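Local coordinates for putative glutathione-regulated potassium-efflux system protein KefB (Vibrio parahaemolyticus RIMD 2210633, PDB 3C85) that forms the AMP-binding TrkA (RCK) domain of a putative glutathione-regulated potassium-efflux protein, probably a cation:proton antiporter, at the interface of chains A and B. Residues are numbered along the deposited sequence; one frame, centred on the assembly and turned at random. Chains: chain A/B, Putative glutathione-regulated potassium-efflux system protein KefB.

The interface of chains A and B. Residues chain A 166-167, 170-171, 174; chain B 157, 162.
B:Phe157, on strand 155-158, lays its ring against helix 159-175 of chain A, where A:Phe167, A:His170 and A:Val171 all meet it from the same face. A:Phe167 arrives edge-on: B:Phe157 CD2 lies in the plane of its ring, 3.6 Å from A:Phe167 CD1, and the two side chains cross at about a right angle. With CG opposite the backbone N (chi1 176°), the ring of A:Phe167 is carried towards B:Phe157, and the second torsion turns its CD1-CE1 edge to the partner. One methyl of A:Val171, CG2, sits 3.5 Å from B:Phe157 CE2, above the rim of the ring. On the other flank the CB methylene of A:His170 packs 3.8 Å from B:Phe157 CE1. Farther along the helix, A:Gln174 reaches out with an extended chain; its amide NE2 passes the outer end of the phenyl ring, 3.6 Å from CZ of B:Phe157, with amide and ring planes turned 63° apart.

At the polar rim, the imidazole ND1 of A:His170 donates a short hydrogen bond of 2.5 Å to the carboxylate OE1 of B:Glu162. The acceptor uses its syn lone pair and lies nearly in the imidazole plane, while the carboxylate plane stands 88° to the ring. A bend at chi2 folds the glutamate chain towards this bond. Repeated by the two-fold symmetry with the chains exchanged, this patch joins the strand-end phenylalanine and the C-terminal helix of one subunit to helix 159-175 of the other and probably helps hold two TrkA domains together as a dimer.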
loop_
_atom_site.group_PDB
_atom_site.type_symbol
_atom_site.label_atom_id
_atom_site.label_comp_id
_atom_site.label_asym_id
_atom_site.label_seq_id
_atom_site.Cartn_x
_atom_site.Cartn_y
_atom_site.Cartn_z
ATOM N N GLY A 166 2.664 -2.732 3.876
ATOM C CA GLY A 166 2.565 -4.065 3.293
ATOM C C GLY A 166 3.898 -4.454 2.675
ATOM O O GLY A 166 4.292 -5.595 2.774
ATOM N N PHE A 167 4.587 -3.498 2.035
ATOM C CA PHE A 167 5.968 -3.681 1.507
ATOM C C PHE A 167 6.894 -4.285 2.575
ATOM O O PHE A 167 7.491 -5.367 2.367
ATOM C CB PHE A 167 6.465 -2.327 0.971
ATOM C CG PHE A 167 7.915 -2.292 0.463
ATOM C CD1 PHE A 167 8.471 -3.340 -0.300
ATOM C CD2 PHE A 167 8.678 -1.168 0.689
ATOM C CE1 PHE A 167 9.781 -3.289 -0.750
ATOM C CE2 PHE A 167 9.996 -1.099 0.237
ATOM C CZ PHE A 167 10.544 -2.139 -0.502
ATOM N N HIS A 170 5.685 -7.879 3.755
ATOM C CA HIS A 170 5.996 -8.905 2.818
ATOM C C HIS A 170 7.470 -9.179 2.587
ATOM O O HIS A 170 7.842 -10.285 2.366
ATOM C CB HIS A 170 5.238 -8.718 1.534
ATOM C CG HIS A 170 3.752 -8.794 1.705
ATOM N ND1 HIS A 170 2.893 -7.868 1.170
ATOM C CD2 HIS A 170 2.978 -9.683 2.361
ATOM C CE1 HIS A 170 1.657 -8.190 1.478
ATOM N NE2 HIS A 170 1.681 -9.289 2.194
ATOM N N VAL A 171 8.281 -8.144 2.665
ATOM C CA VAL A 171 9.735 -8.313 2.562
ATOM C C VAL A 171 10.181 -9.188 3.729
ATOM O O VAL A 171 10.934 -10.128 3.532
ATOM C CB VAL A 171 10.497 -6.955 2.581
ATOM C CG1 VAL A 171 12.010 -7.121 2.671
ATOM C CG2 VAL A 171 10.176 -6.162 1.345
ATOM N N GLN A 174 8.918 -12.822 3.062
ATOM C CA GLN A 174 9.627 -13.478 1.971
ATOM C C GLN A 174 11.066 -13.728 2.388
ATOM O O GLN A 174 11.507 -14.879 2.454
ATOM C CB GLN A 174 9.602 -12.643 0.675
ATOM C CG GLN A 174 10.325 -13.330 -0.508
ATOM C CD GLN A 174 10.155 -12.613 -1.842
ATOM O OE1 GLN A 174 11.000 -12.723 -2.727
ATOM N NE2 GLN A 174 9.067 -11.871 -1.985
ATOM N N PHE B 157 8.099 -5.397 -5.389
ATOM C CA PHE B 157 6.665 -5.310 -5.143
ATOM C C PHE B 157 6.049 -4.131 -5.856
ATOM O O PHE B 157 6.714 -3.127 -6.119
ATOM C CB PHE B 157 6.426 -5.181 -3.641
ATOM C CG PHE B 157 7.039 -6.317 -2.850
ATOM C CD1 PHE B 157 6.340 -7.471 -2.616
ATOM C CD2 PHE B 157 8.346 -6.232 -2.385
ATOM C CE1 PHE B 157 6.928 -8.517 -1.911
ATOM C CE2 PHE B 157 8.926 -7.284 -1.683
ATOM C CZ PHE B 157 8.209 -8.408 -1.437
ATOM N N GLU B 162 0.390 -3.880 -2.950
ATOM C CA GLU B 162 0.711 -3.772 -1.516
ATOM C C GLU B 162 -0.296 -2.885 -0.761
ATOM O O GLU B 162 -0.690 -3.203 0.364
ATOM C CB GLU B 162 2.146 -3.266 -1.321
ATOM C CG GLU B 162 3.175 -4.278 -1.859
ATOM C CD GLU B 162 3.022 -5.599 -1.198
ATOM O OE1 GLU B 162 2.979 -5.662 0.040
ATOM O OE2 GLU B 162 2.928 -6.597 -1.906
#